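Local coordinates for AT5g51070/K3K7_27 (Arabidopsis thaliana, PDB 5GKM), which is the ClpD chaperone of the Clp protease system, probably an ATP-binding and ATP-hydrolysing protein, seen here as its N-terminal domain, at residues R13-A17 and G41-R47; M32-Q36 and K78-A82; A119-V125 and A153-L157. One frame throughout, in Å; residues are numbered along the deposited sequence.

Contact 1 (R13-A17 and G41-R47); sequences RAIRA and GLIAEDR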
loop_
_atom_site.group_PDB
_atom_site.type_symbol
_atom_site.label_atom_id
_atom_site.label_comp_id
_atom_site.label_asym_id
_atom_site.label_seq_id
_atom_site.Cartn_x
_atom_site.Cartn_y
_atom_site.Cartn_z
ATOM N N ARG A 13 9.055 4.692 -8.427
ATOM C CA ARG A 13 8.265 5.067 -7.308
ATOM C C ARG A 13 7.496 3.873 -6.777
ATOM O O ARG A 13 7.347 3.762 -5.612
ATOM C CB ARG A 13 7.247 6.161 -7.596
ATOM C CG ARG A 13 7.830 7.471 -8.058
ATOM C CD ARG A 13 6.778 8.563 -8.198
ATOM N NE ARG A 13 5.991 8.629 -7.002
ATOM C CZ ARG A 13 4.693 8.799 -6.982
ATOM N NH1 ARG A 13 4.037 8.975 -8.102
ATOM N NH2 ARG A 13 4.060 8.755 -5.824
ATOM N N ALA A 14 6.931 3.086 -7.663
ATOM C CA ALA A 14 6.134 1.985 -7.180
ATOM C C ALA A 14 6.988 0.965 -6.414
ATOM O O ALA A 14 6.575 0.423 -5.455
ATOM C CB ALA A 14 5.415 1.315 -8.323
ATOM N N ILE A 15 8.147 0.714 -6.972
ATOM C CA ILE A 15 9.068 -0.227 -6.376
ATOM C C ILE A 15 9.519 0.287 -5.013
ATOM O O ILE A 15 9.614 -0.459 -4.120
ATOM C CB ILE A 15 10.295 -0.477 -7.276
ATOM C CG1 ILE A 15 9.889 -1.111 -8.590
ATOM C CG2 ILE A 15 11.358 -1.289 -6.560
ATOM C CD1 ILE A 15 9.535 -2.514 -8.424
ATOM N N ARG A 16 9.751 1.580 -4.911
ATOM C CA ARG A 16 10.156 2.140 -3.658
ATOM C C ARG A 16 9.063 1.990 -2.603
ATOM O O ARG A 16 9.316 1.640 -1.506
ATOM C CB ARG A 16 10.585 3.585 -3.837
ATOM C CG ARG A 16 11.112 4.284 -2.622
ATOM C CD ARG A 16 11.443 5.727 -2.990
ATOM N NE ARG A 16 12.422 5.807 -4.037
ATOM C CZ ARG A 16 12.228 6.464 -5.154
ATOM N NH1 ARG A 16 11.055 7.051 -5.392
ATOM N NH2 ARG A 16 13.187 6.500 -6.028
ATOM N N ALA A 17 7.833 2.228 -2.995
ATOM C CA ALA A 17 6.743 2.061 -2.070
ATOM C C ALA A 17 6.631 0.623 -1.572
ATOM O O ALA A 17 6.295 0.367 -0.470
ATOM C CB ALA A 17 5.412 2.478 -2.722
ATOM N N GLY A 41 3.702 1.992 3.161
ATOM C CA GLY A 41 4.715 2.204 2.174
ATOM C C GLY A 41 4.373 3.260 1.140
ATOM O O GLY A 41 5.179 4.004 0.737
ATOM N N LEU A 42 3.121 3.249 0.721
ATOM C CA LEU A 42 2.657 4.259 -0.205
ATOM C C LEU A 42 2.667 5.642 0.378
ATOM O O LEU A 42 3.018 6.551 -0.269
ATOM C CB LEU A 42 1.238 3.948 -0.696
ATOM C CG LEU A 42 1.094 2.707 -1.590
ATOM C CD1 LEU A 42 -0.364 2.306 -1.663
ATOM C CD2 LEU A 42 1.660 2.866 -2.979
ATOM N N ILE A 43 2.244 5.742 1.612
ATOM C CA ILE A 43 2.304 7.012 2.326
ATOM C C ILE A 43 3.738 7.499 2.507
ATOM O O ILE A 43 4.021 8.622 2.259
ATOM C CB ILE A 43 1.565 6.959 3.689
ATOM C CG1 ILE A 43 0.068 6.727 3.456
ATOM C CG2 ILE A 43 1.771 8.230 4.489
ATOM C CD1 ILE A 43 -0.687 6.316 4.666
ATOM N N ALA A 44 4.608 6.586 2.869
ATOM C CA ALA A 44 5.985 6.964 3.044
ATOM C C ALA A 44 6.645 7.454 1.745
ATOM O O ALA A 44 7.522 8.260 1.755
ATOM C CB ALA A 44 6.777 5.826 3.649
ATOM N N GLU A 45 6.295 6.837 0.648
ATOM C CA GLU A 45 6.878 7.172 -0.621
ATOM C C GLU A 45 6.419 8.518 -1.202
ATOM O O GLU A 45 7.169 9.178 -1.859
ATOM C CB GLU A 45 6.696 6.016 -1.605
ATOM C CG GLU A 45 7.433 6.134 -2.925
ATOM C CD GLU A 45 6.786 7.105 -3.881
ATOM O OE1 GLU A 45 5.585 7.282 -3.833
ATOM O OE2 GLU A 45 7.533 7.620 -4.679
ATOM N N ASP A 46 5.160 8.856 -0.974
ATOM C CA ASP A 46 4.578 9.973 -1.702
ATOM C C ASP A 46 5.213 11.298 -1.229
ATOM O O ASP A 46 5.196 11.576 -0.109
ATOM C CB ASP A 46 3.063 9.919 -1.496
ATOM C CG ASP A 46 2.288 10.907 -2.335
ATOM O OD1 ASP A 46 2.863 11.741 -2.974
ATOM O OD2 ASP A 46 1.117 10.749 -2.354
ATOM N N ARG A 47 5.766 12.049 -2.162
ATOM C CA ARG A 47 6.465 13.289 -1.883
ATOM C C ARG A 47 5.557 14.491 -2.085
ATOM O O ARG A 47 6.017 15.570 -2.083
ATOM C CB ARG A 47 7.736 13.427 -2.740
ATOM C CG ARG A 47 8.809 12.378 -2.468
ATOM C CD ARG A 47 10.055 12.506 -3.315
ATOM N NE ARG A 47 10.885 11.319 -3.349
ATOM C CZ ARG A 47 12.052 11.234 -3.958
ATOM N NH1 ARG A 47 12.547 12.258 -4.602
ATOM N NH2 ARG A 47 12.704 10.115 -3.968
#

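Contact 2 (M32-Q36 and K78-A82); sequences MVYTQ and KQEEA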
loop_
_atom_site.group_PDB
_atom_site.type_symbol
_atom_site.label_atom_id
_atom_site.label_comp_id
_atom_site.label_asym_id
_atom_site.label_seq_id
_atom_site.Cartn_x
_atom_site.Cartn_y
_atom_site.Cartn_z
ATOM N N MET A 32 5.527 -10.574 7.400
ATOM C CA MET A 32 4.858 -10.597 6.140
ATOM C C MET A 32 4.157 -9.262 5.943
ATOM O O MET A 32 3.678 -8.722 6.844
ATOM C CB MET A 32 3.855 -11.719 6.159
ATOM C CG MET A 32 3.046 -11.775 4.928
ATOM S SD MET A 32 2.077 -13.265 4.856
ATOM C CE MET A 32 3.237 -14.181 3.903
ATOM N N VAL A 33 4.104 -8.804 4.713
ATOM C CA VAL A 33 3.504 -7.524 4.423
ATOM C C VAL A 33 2.026 -7.719 4.108
ATOM O O VAL A 33 1.679 -8.360 3.185
ATOM C CB VAL A 33 4.133 -6.939 3.155
ATOM C CG1 VAL A 33 3.483 -5.634 2.789
ATOM C CG2 VAL A 33 5.604 -6.725 3.350
ATOM N N TYR A 34 1.180 -7.159 4.940
ATOM C CA TYR A 34 -0.232 -7.159 4.708
ATOM C C TYR A 34 -0.646 -5.770 4.176
ATOM O O TYR A 34 0.161 -4.935 4.023
ATOM C CB TYR A 34 -1.014 -7.568 5.943
ATOM C CG TYR A 34 -0.983 -9.039 6.280
ATOM C CD1 TYR A 34 0.052 -9.585 6.970
ATOM C CD2 TYR A 34 -2.015 -9.843 5.915
ATOM C CE1 TYR A 34 0.057 -10.926 7.280
ATOM C CE2 TYR A 34 -2.030 -11.191 6.210
ATOM C CZ TYR A 34 -0.976 -11.729 6.877
ATOM O OH TYR A 34 -1.015 -13.056 7.203
ATOM N N THR A 35 -1.909 -5.600 3.850
ATOM C CA THR A 35 -2.290 -4.439 3.084
ATOM C C THR A 35 -2.169 -3.129 3.827
ATOM O O THR A 35 -1.982 -2.138 3.236
ATOM C CB THR A 35 -3.643 -4.581 2.373
ATOM O OG1 THR A 35 -4.644 -4.948 3.295
ATOM C CG2 THR A 35 -3.510 -5.599 1.331
ATOM N N GLN A 36 -2.342 -3.170 5.134
ATOM C CA GLN A 36 -2.110 -1.961 5.910
ATOM C C GLN A 36 -0.629 -1.505 5.849
ATOM O O GLN A 36 -0.334 -0.379 5.963
ATOM C CB GLN A 36 -2.610 -2.079 7.359
ATOM C CG GLN A 36 -1.805 -3.010 8.247
ATOM C CD GLN A 36 -2.251 -4.449 8.182
ATOM O OE1 GLN A 36 -2.886 -4.874 7.263
ATOM N NE2 GLN A 36 -1.912 -5.180 9.210
ATOM N N LYS A 78 -7.544 -12.697 10.530
ATOM C CA LYS A 78 -7.394 -12.804 9.090
ATOM C C LYS A 78 -5.957 -12.783 8.626
ATOM O O LYS A 78 -5.705 -12.928 7.480
ATOM C CB LYS A 78 -8.127 -11.640 8.393
ATOM C CG LYS A 78 -9.616 -11.718 8.423
ATOM C CD LYS A 78 -10.202 -10.713 7.490
ATOM C CE LYS A 78 -9.683 -9.321 7.797
ATOM N NZ LYS A 78 -9.802 -8.884 9.197
ATOM N N GLN A 79 -5.024 -12.552 9.527
ATOM C CA GLN A 79 -3.647 -12.297 9.161
ATOM C C GLN A 79 -2.729 -13.245 9.894
ATOM O O GLN A 79 -1.900 -12.862 10.633
ATOM C CB GLN A 79 -3.256 -10.817 9.426
ATOM C CG GLN A 79 -4.202 -9.809 8.790
ATOM C CD GLN A 79 -3.611 -8.411 8.603
ATOM O OE1 GLN A 79 -2.636 -8.072 9.192
ATOM N NE2 GLN A 79 -4.269 -7.609 7.772
ATOM N N GLU A 80 -2.884 -14.513 9.568
ATOM C CA GLU A 80 -2.069 -15.560 10.143
ATOM C C GLU A 80 -1.583 -16.519 9.085
ATOM O O GLU A 80 -1.513 -17.684 9.312
ATOM C CB GLU A 80 -2.844 -16.313 11.225
ATOM C CG GLU A 80 -3.262 -15.412 12.361
ATOM C CD GLU A 80 -3.690 -16.155 13.598
ATOM O OE1 GLU A 80 -3.660 -17.340 13.612
ATOM O OE2 GLU A 80 -4.032 -15.498 14.539
ATOM N N GLU A 81 -1.232 -15.987 7.931
ATOM C CA GLU A 81 -0.658 -16.794 6.884
ATOM C C GLU A 81 0.685 -17.274 7.318
ATOM O O GLU A 81 1.397 -16.598 7.985
ATOM C CB GLU A 81 -0.564 -16.008 5.562
ATOM C CG GLU A 81 -1.899 -15.822 4.922
ATOM C CD GLU A 81 -1.969 -14.702 3.896
ATOM O OE1 GLU A 81 -1.058 -14.564 3.158
ATOM O OE2 GLU A 81 -3.008 -14.067 3.882
ATOM N N ALA A 82 1.006 -18.485 6.931
ATOM C CA ALA A 82 2.294 -19.057 7.225
ATOM C C ALA A 82 3.257 -18.612 6.135
ATOM O O ALA A 82 2.885 -18.605 4.971
ATOM C CB ALA A 82 2.186 -20.576 7.242
HETATM O O HOH W 1 1.173 -13.937 8.731
#

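Contact 3 (A119-V125 and A153-L157); sequences APEHIAV and ALTRL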
loop_
_atom_site.group_PDB
_atom_site.type_symbol
_atom_site.label_atom_id
_atom_site.label_comp_id
_atom_site.label_asym_id
_atom_site.label_seq_id
_atom_site.Cartn_x
_atom_site.Cartn_y
_atom_site.Cartn_z
ATOM N N ALA A 119 2.210 2.410 -11.616
ATOM C CA ALA A 119 2.622 3.424 -10.695
ATOM C C ALA A 119 2.031 3.205 -9.315
ATOM O O ALA A 119 1.196 2.454 -9.124
ATOM C CB ALA A 119 2.275 4.808 -11.213
ATOM N N PRO A 120 2.515 3.991 -8.358
ATOM C CA PRO A 120 1.942 3.884 -7.013
ATOM C C PRO A 120 0.415 4.147 -7.008
ATOM O O PRO A 120 -0.296 3.630 -6.224
ATOM C CB PRO A 120 2.667 5.000 -6.241
ATOM C CG PRO A 120 3.963 5.103 -6.889
ATOM C CD PRO A 120 3.654 4.925 -8.347
ATOM N N GLU A 121 0.006 5.003 -7.922
ATOM C CA GLU A 121 -1.383 5.358 -8.013
ATOM C C GLU A 121 -2.251 4.160 -8.419
ATOM O O GLU A 121 -3.307 4.019 -7.967
ATOM C CB GLU A 121 -1.562 6.538 -8.930
ATOM C CG GLU A 121 -1.006 7.783 -8.311
ATOM C CD GLU A 121 0.505 7.941 -8.420
ATOM O OE1 GLU A 121 1.181 7.315 -9.171
ATOM O OE2 GLU A 121 0.951 8.785 -7.724
ATOM N N HIS A 122 -1.737 3.327 -9.308
ATOM C CA HIS A 122 -2.409 2.108 -9.656
ATOM C C HIS A 122 -2.499 1.168 -8.482
ATOM O O HIS A 122 -3.450 0.492 -8.321
ATOM C CB HIS A 122 -1.697 1.359 -10.760
ATOM C CG HIS A 122 -1.646 2.091 -12.078
ATOM N ND1 HIS A 122 -0.522 2.529 -12.634
ATOM C CD2 HIS A 122 -2.649 2.439 -12.931
ATOM C CE1 HIS A 122 -0.804 3.111 -13.781
ATOM N NE2 HIS A 122 -2.101 3.066 -13.953
ATOM N N ILE A 123 -1.423 1.093 -7.715
ATOM C CA ILE A 123 -1.418 0.295 -6.502
ATOM C C ILE A 123 -2.433 0.807 -5.492
ATOM O O ILE A 123 -3.079 0.067 -4.873
ATOM C CB ILE A 123 -0.016 0.178 -5.829
ATOM C CG1 ILE A 123 0.978 -0.414 -6.832
ATOM C CG2 ILE A 123 -0.121 -0.609 -4.525
ATOM C CD1 ILE A 123 2.431 -0.374 -6.410
ATOM N N ALA A 124 -2.516 2.115 -5.367
ATOM C CA ALA A 124 -3.518 2.668 -4.472
ATOM C C ALA A 124 -4.952 2.333 -4.897
ATOM O O ALA A 124 -5.741 2.026 -4.099
ATOM C CB ALA A 124 -3.353 4.179 -4.337
ATOM N N VAL A 125 -5.204 2.402 -6.187
ATOM C CA VAL A 125 -6.540 2.087 -6.652
ATOM C C VAL A 125 -6.837 0.641 -6.311
ATOM O O VAL A 125 -7.880 0.340 -5.896
ATOM C CB VAL A 125 -6.739 2.324 -8.163
ATOM C CG1 VAL A 125 -8.154 1.934 -8.585
ATOM C CG2 VAL A 125 -6.523 3.794 -8.445
ATOM N N ALA A 153 -6.133 9.422 -6.830
ATOM C CA ALA A 153 -5.126 8.671 -7.509
ATOM C C ALA A 153 -5.397 8.619 -9.005
ATOM O O ALA A 153 -4.534 8.729 -9.780
ATOM C CB ALA A 153 -5.029 7.254 -6.945
ATOM N N LEU A 154 -6.651 8.413 -9.344
ATOM C CA LEU A 154 -7.027 8.384 -10.737
ATOM C C LEU A 154 -6.755 9.738 -11.406
ATOM O O LEU A 154 -6.355 9.786 -12.528
ATOM C CB LEU A 154 -8.479 7.969 -10.895
ATOM C CG LEU A 154 -8.789 6.513 -10.589
ATOM C CD1 LEU A 154 -10.245 6.254 -10.444
ATOM C CD2 LEU A 154 -8.178 5.481 -11.518
ATOM N N THR A 155 -6.994 10.808 -10.679
ATOM C CA THR A 155 -6.721 12.137 -11.165
ATOM C C THR A 155 -5.247 12.355 -11.453
ATOM O O THR A 155 -4.890 12.864 -12.492
ATOM C CB THR A 155 -7.310 13.211 -10.245
ATOM O OG1 THR A 155 -8.717 13.048 -10.181
ATOM C CG2 THR A 155 -6.986 14.558 -10.719
ATOM N N ARG A 156 -4.396 11.860 -10.590
ATOM C CA ARG A 156 -2.988 11.942 -10.840
ATOM C C ARG A 156 -2.553 11.224 -12.103
ATOM O O ARG A 156 -1.733 11.682 -12.829
ATOM C CB ARG A 156 -2.208 11.351 -9.676
ATOM C CG ARG A 156 -1.914 12.317 -8.583
ATOM C CD ARG A 156 -0.918 11.700 -7.667
ATOM N NE ARG A 156 -0.736 12.395 -6.444
ATOM C CZ ARG A 156 0.025 11.978 -5.444
ATOM N NH1 ARG A 156 0.694 10.842 -5.527
ATOM N NH2 ARG A 156 0.094 12.680 -4.373
ATOM N N LEU A 157 -3.147 10.092 -12.354
ATOM C CA LEU A 157 -2.764 9.324 -13.509
ATOM C C LEU A 157 -3.128 9.991 -14.833
ATOM O O LEU A 157 -2.651 9.640 -15.856
ATOM C CB LEU A 157 -3.406 7.954 -13.441
ATOM C CG LEU A 157 -2.832 7.018 -12.385
ATOM C CD1 LEU A 157 -3.779 5.890 -12.077
ATOM C CD2 LEU A 157 -1.512 6.457 -12.853
#

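Contact 1 (R13-A17 and G41-R47)
Glu45 gives up more surface here than any other residue, and it does so by reaching from the end of helix 35-45 to two arginines on helix 12-27. Arg13 holds the carboxylate with two hydrogen bonds along the guanidinium edge, NE to Glu45 OE2 at 3.0 Å and NH2 to Glu45 OE1 at 2.9 Å. Arg16, whose main partner is Glu12, adds a long salt bridge from NH1 to Glu45 OE2 at 3.6 Å. Beside the salt bridges Ala17 closes the gap: its CB lies 3.9 Å from Glu45 CB and 3.8 Å from Leu42 CD2. Ala17 O sits 3.6 Å from Gly41 CA, a CA-H...O contact in a spot where a beta carbon would clash with that same oxygen. The short axes pass 8.8 Å apart at 125°. This is a close crossing of two helices at Ala17 and Gly41, with a salt-bridge network beside it, joining the first two helices of the all-helical Clp N-terminal domain.

Contact 2 (M32-Q36 and K78-A82)
This is a polar and aromatic contact in which an irregular piece of the loop after helix 59-71 covers the start of helix 35-45, toward the periphery of the domain. Tyr34, at the N-cap position of that helix, is the centrepiece. Gln79 lies across one face of its ring, with Gln79 CB 3.7 Å from the ring centroid in a CH-pi contact. The amide of Gln79 then carries on past the ring to meet that of Gln36 in a matched pair of hydrogen bonds, Gln36 NE2 to Gln79 OE1 at 3.0 Å and Gln79 NE2 to Gln36 OE1 at 3.1 Å, both nearly straight. At the far end of the ring, a water bonds to Tyr34 OH at 2.8 Å and donates to Glu81 O at 2.8 Å, so the loop backbone is tied to the phenol as well. Met32 SD lies 3.8 Å from Glu81 OE1, whose hydrogen bond is with the backbone N of Ile97. Trp70 of helix 59-71 and Ser134 of helix 134-142 touch the glutamine pair, while Ser98 of helix 97-112 meets Tyr34, so the loop lies where three further helices gather round the start of helix 35-45.

Contact 3 (A119-V125 and A153-L157)
Ala153 opens segment 153-157, on helix 146-158, and it marks the tightest backbone approach: its CA is 5.0 Å from that of Glu121, on helix 120-130. With so small a side chain the helices can come close, their short axes 8.9 Å apart and running roughly antiparallel at 151°. Ala153 CB touches Val125 CG2 at 4.1 Å and Ala124 CB at 4.4 Å, while Ala153 O faces Glu121 CB at 3.8 Å. Leu154 points its CA-to-CB bond sideways, yet its end returns to the interface, where CD2 packs 3.9 Å from Val125 CG2. Arg156 supplies the charge. Arg156 NH1 donates to Glu121 OE2 at 3.0 Å near the guanidinium plane, and its NH2 reaches away to Asp48 and Asp46. The same Glu121 OE2 also receives Arg13 from helix 12-27. Leu157 then fills the remaining space: CG lies 3.7 Å from Glu121 CB, and CD2 sits over the face of the His122 ring, 3.8 Å from its centroid, as a CH-pi contact. That ring is held from within its own segment, because His122 ND1 accepts a 2.9 Å hydrogen bond from Ala119 N at the N-cap position. With ND1 an acceptor, the proton of a neutral ring belongs on NE2, which is buried and finds no partner in the model. The chemistry is therefore mixed: alanine, valine and leucine make a close apolar seam, and Glu121 belongs to it through its CB while carrying its carboxylate to a site where arginines from two helices share OE2.

In the fold
Contacts 1 and 3 adjoin each other, their centres 11 Å apart; two salt bridges run between them, and Pro120 packs on Arg13 and Ala14. Contact 3 is buried, whereas contact 1 is partly buried and runs out to the exposed Arg47. Both are helix-on-helix crossings through alanine, each with a buried glutamate at its centre held by arginines. Contact 2, also partly buried, lies farthest from the chain's centre, about 13 Å between centres, with exposed loop residues. It shares helix 35-45 with contact 1 but holds its opposite end, and there paired amides and a water replace ion pairs. Contacts 2 and 3 echo one another: His37 binds Tyr34 N as His122 binds Ala119 N, consistent with two related helical repeats.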